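Local coordinates for spore germination protein B3 (PDB 3N54) that takes part in the spore germination response to the mixture of L-asparagine, glucose, fructose and potassium ions, as a lipoprotein component of a germinant receptor, at residues L106-R110 and I167-K171; V251-L257 and S339-N344. Residue numbers count along the deposited sequence, not the author numbering.

Both contacts are parallel pairings of neighbouring strands in mixed sheets, yet they join different elements: contact 1 sits in a five-stranded sheet, contact 2 in the four-stranded sheet of the C-terminal part. Their centres lie about 30 Å apart, with nearest atoms about 19 Å apart, so they do not touch. Contact 1 is the core one, about 6 Å from the centre of the chain, with mostly small and aliphatic side chains, R110 salt-bridged to D180 at one end, and a bridging water where the strands diverge at 45°. Contact 2, about 28 Å from the centre of the chain, joins an inner strand to an outermost one at only 25°; lysines line one of its faces and T253 and F340 the buried other.

Contact 1 of 2, residues L106-R110 and I167-K171; sequences LMAAR and IQAVK
Three backbone hydrogen bonds tie 106-110 and 167-171 in parallel: A108 N to Q168 O at 2.9 Å, V170 N to A108 O at 2.8 Å, and R110 N to V170 O at 3.0 Å. Both backbones are extended (phi/psi near -110/140 at A108 and A109); A108 pairs with A169, and A109 with V170, as parallel beta bridges (CA-CA 4.5 and 4.9 Å). The segment axes approach to 4.5 Å but diverge by 45°, and at the open end a water spans the gap, donating to L106 O (2.7 Å) and accepting from Q168 N (2.9 Å). CA-H...O contacts join A169 CA to A108 O (3.1 Å) and A109 CA to V170 O (3.4 Å). On one face, I167, tt, brings CD1 to 3.8 Å from L106 CG and CG2 to 3.8 Å from A108 CB; on the other, A109 CB lies 4.3 Å from V170 CG2. R110 CD packs 3.8 Å from K171 CD, while its guanidinium salt-bridges D180. A long, partly unmodelled beta-alpha-beta connection with helix 152-160 joins these second and third strands of a mixed five-stranded sheet; strand 74-77 flanks 105-109 in parallel, and 177-186 flanks 165-172 antiparallel.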
# COMPACT_ATOMS: atom_id res chain seq x y z
N LEU A 106 4.61 -5.33 4.62
CA LEU A 106 4.04 -5.63 3.32
C LEU A 106 4.12 -4.36 2.47
O LEU A 106 3.71 -3.29 2.92
CB LEU A 106 2.60 -6.08 3.47
CG LEU A 106 1.91 -6.46 2.16
CD1 LEU A 106 2.57 -7.70 1.56
CD2 LEU A 106 0.40 -6.68 2.37
N MET A 107 4.66 -4.48 1.26
CA MET A 107 4.81 -3.34 0.37
C MET A 107 4.54 -3.67 -1.08
O MET A 107 4.54 -4.83 -1.49
CB MET A 107 6.22 -2.78 0.48
CG MET A 107 6.54 -2.35 1.86
SD MET A 107 7.68 -1.02 1.87
CE MET A 107 7.61 -0.56 3.60
N ALA A 108 4.30 -2.61 -1.85
CA ALA A 108 3.94 -2.71 -3.25
C ALA A 108 5.05 -2.16 -4.12
O ALA A 108 5.71 -1.18 -3.77
CB ALA A 108 2.64 -1.95 -3.51
N ALA A 109 5.27 -2.81 -5.26
CA ALA A 109 6.23 -2.33 -6.22
C ALA A 109 5.49 -1.85 -7.46
O ALA A 109 4.53 -2.47 -7.89
CB ALA A 109 7.21 -3.43 -6.60
N ARG A 110 5.93 -0.73 -8.00
CA ARG A 110 5.51 -0.34 -9.32
C ARG A 110 6.35 -1.22 -10.22
O ARG A 110 7.57 -1.31 -10.03
CB ARG A 110 5.78 1.14 -9.58
CG ARG A 110 4.94 2.05 -8.72
CD ARG A 110 5.44 3.47 -8.77
NE ARG A 110 4.63 4.37 -7.96
CZ ARG A 110 3.57 5.06 -8.39
NH1 ARG A 110 3.15 4.96 -9.65
NH2 ARG A 110 2.91 5.85 -7.55
N ILE A 167 -1.14 0.83 0.54
CA ILE A 167 0.09 0.12 0.81
C ILE A 167 1.23 0.94 0.21
O ILE A 167 1.15 1.36 -0.93
CB ILE A 167 0.04 -1.28 0.18
CG1 ILE A 167 1.36 -2.02 0.36
CG2 ILE A 167 -0.30 -1.17 -1.29
CD1 ILE A 167 1.31 -3.47 -0.11
N GLN A 168 2.28 1.19 1.00
CA GLN A 168 3.44 1.95 0.53
C GLN A 168 4.00 1.35 -0.76
O GLN A 168 4.19 0.15 -0.84
CB GLN A 168 4.57 1.95 1.57
CG GLN A 168 5.84 2.68 1.12
CD GLN A 168 5.62 4.16 0.94
OE1 GLN A 168 5.24 4.85 1.89
NE2 GLN A 168 5.89 4.68 -0.26
N ALA A 169 4.26 2.19 -1.75
CA ALA A 169 4.83 1.73 -3.01
C ALA A 169 6.31 2.07 -3.10
O ALA A 169 6.76 3.05 -2.51
CB ALA A 169 4.08 2.34 -4.18
N VAL A 170 7.07 1.22 -3.80
CA VAL A 170 8.47 1.49 -4.10
C VAL A 170 8.71 1.35 -5.60
O VAL A 170 7.99 0.61 -6.28
CB VAL A 170 9.44 0.56 -3.35
CG1 VAL A 170 9.28 0.74 -1.84
CG2 VAL A 170 9.20 -0.89 -3.74
N LYS A 171 9.70 2.06 -6.12
CA LYS A 171 10.01 2.02 -7.54
C LYS A 171 11.51 2.04 -7.75
O LYS A 171 12.23 2.80 -7.10
CB LYS A 171 9.37 3.20 -8.27
CG LYS A 171 9.60 3.22 -9.80
CD LYS A 171 8.70 4.25 -10.48
CE LYS A 171 8.90 4.30 -11.99
NZ LYS A 171 10.09 5.11 -12.40
O HOH W 1 3.15 -0.61 3.07

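Contact 2 of 2, residues V251-L257 and S339-N344; sequences VKTKGIL and SFKIIN
This parallel pair, a beta-alpha-beta crossover at the edge of a mixed four-stranded sheet in the C-terminal part, sets 339-344, the end of strand 333-342 and the residues after it, beside 251-257. The connection includes helix 271-299, which covers the F340 face through F280 and L284; its E281 OE2 and E277 OE2 hydrogen-bond the outward F340 N and I342 N. Strands 251-257 and 339-342 are extended and cross at 25°, axes 4.8 Å apart, with K252-S339, T253-F340, K254-K341 and G255-I342 in register (CA-CA 4.8 to 5.2 Å). Five hydrogen bonds alternate in direction: S339 N to V251 O (2.8 Å), T253 N to S339 O (3.1 Å), K341 N to T253 O (3.0 Å), G255 N to K341 O (3.0 Å) and I343 N to G255 O (3.1 Å). T253 CB lies over one face of the buried F340 ring, which also meets W206 and F227; T253 OG1 hydrogen-bonds S232 OG and W206 NE1. The opposite face carries K252, K254, S339 and K341. Beyond G255, L257 CB rests 3.8 Å from I342 CG2.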
# COMPACT_ATOMS: atom_id res chain seq x y z
N VAL A 251 -8.43 20.92 9.38
CA VAL A 251 -7.01 20.63 9.46
C VAL A 251 -6.30 21.79 10.13
O VAL A 251 -6.38 22.93 9.68
CB VAL A 251 -6.39 20.39 8.05
CG1 VAL A 251 -4.88 20.20 8.15
CG2 VAL A 251 -7.03 19.19 7.38
N LYS A 252 -5.62 21.50 11.24
CA LYS A 252 -4.82 22.48 11.95
C LYS A 252 -3.38 21.99 11.95
O LYS A 252 -3.09 20.91 12.46
CB LYS A 252 -5.34 22.67 13.38
CG LYS A 252 -6.68 23.38 13.45
CD LYS A 252 -7.08 23.69 14.89
CE LYS A 252 -8.31 24.58 14.95
NZ LYS A 252 -8.64 25.01 16.35
N THR A 253 -2.49 22.78 11.37
CA THR A 253 -1.09 22.41 11.24
C THR A 253 -0.16 23.54 11.66
O THR A 253 -0.38 24.69 11.29
CB THR A 253 -0.76 22.04 9.77
OG1 THR A 253 -1.76 21.16 9.25
CG2 THR A 253 0.61 21.38 9.67
N LYS A 254 0.85 23.20 12.45
CA LYS A 254 1.88 24.15 12.86
C LYS A 254 3.16 23.75 12.14
O LYS A 254 3.46 22.57 12.01
CB LYS A 254 2.09 24.11 14.38
CG LYS A 254 0.88 24.59 15.18
CD LYS A 254 1.19 24.58 16.68
CE LYS A 254 0.05 25.19 17.50
NZ LYS A 254 0.35 25.19 18.96
N GLY A 255 3.92 24.74 11.67
CA GLY A 255 5.14 24.44 10.91
C GLY A 255 6.16 25.56 10.78
O GLY A 255 5.92 26.70 11.18
N ILE A 256 7.31 25.20 10.21
CA ILE A 256 8.42 26.11 9.99
C ILE A 256 8.40 26.61 8.54
O ILE A 256 7.93 25.92 7.64
CB ILE A 256 9.77 25.43 10.29
CG1 ILE A 256 9.83 25.00 11.76
CG2 ILE A 256 10.94 26.35 9.97
CD1 ILE A 256 11.16 24.41 12.17
N LEU A 257 8.92 27.82 8.33
CA LEU A 257 8.93 28.45 7.03
C LEU A 257 10.35 28.65 6.47
O LEU A 257 11.31 28.80 7.23
CB LEU A 257 8.20 29.80 7.13
CG LEU A 257 8.06 30.67 5.87
CD1 LEU A 257 6.85 31.58 5.99
CD2 LEU A 257 9.32 31.48 5.61
N SER A 339 -6.20 25.42 8.42
CA SER A 339 -5.57 26.51 9.14
C SER A 339 -4.11 26.19 9.43
O SER A 339 -3.80 25.27 10.18
CB SER A 339 -6.32 26.79 10.44
OG SER A 339 -5.73 27.87 11.15
N PHE A 340 -3.21 26.97 8.83
CA PHE A 340 -1.78 26.79 9.00
C PHE A 340 -1.26 27.88 9.93
O PHE A 340 -1.84 28.96 10.00
CB PHE A 340 -1.06 26.87 7.65
CG PHE A 340 -1.07 25.58 6.85
CD1 PHE A 340 -2.18 24.73 6.85
CD2 PHE A 340 0.01 25.25 6.06
CE1 PHE A 340 -2.17 23.56 6.10
CE2 PHE A 340 0.02 24.08 5.31
CZ PHE A 340 -1.08 23.24 5.33
N LYS A 341 -0.18 27.58 10.64
CA LYS A 341 0.44 28.54 11.55
C LYS A 341 1.96 28.44 11.50
O LYS A 341 2.52 27.40 11.85
CB LYS A 341 -0.05 28.29 12.99
CG LYS A 341 -1.51 28.70 13.23
CD LYS A 341 -2.06 28.15 14.55
CE LYS A 341 -2.38 26.65 14.45
NZ LYS A 341 -2.92 26.09 15.72
N ILE A 342 2.61 29.51 11.06
CA ILE A 342 4.07 29.55 11.06
C ILE A 342 4.53 29.91 12.47
O ILE A 342 3.92 30.73 13.14
CB ILE A 342 4.65 30.58 10.04
CG1 ILE A 342 4.41 30.13 8.59
CG2 ILE A 342 6.15 30.74 10.22
CD1 ILE A 342 3.02 30.36 8.09
N ILE A 343 5.61 29.26 12.92
CA ILE A 343 6.17 29.50 14.25
C ILE A 343 7.68 29.77 14.14
O ILE A 343 8.44 29.49 15.06
CB ILE A 343 5.87 28.31 15.20
CG1 ILE A 343 6.53 27.02 14.72
CG2 ILE A 343 4.36 28.11 15.33
CD1 ILE A 343 6.21 25.80 15.58
N ASN A 344 8.08 30.35 13.01
CA ASN A 344 9.48 30.60 12.69
C ASN A 344 9.72 32.06 12.29
O ASN A 344 9.73 32.95 13.14
CB ASN A 344 9.92 29.67 11.55
CG ASN A 344 11.42 29.67 11.31
OD1 ASN A 344 11.89 29.28 10.24
ND2 ASN A 344 12.19 30.10 12.32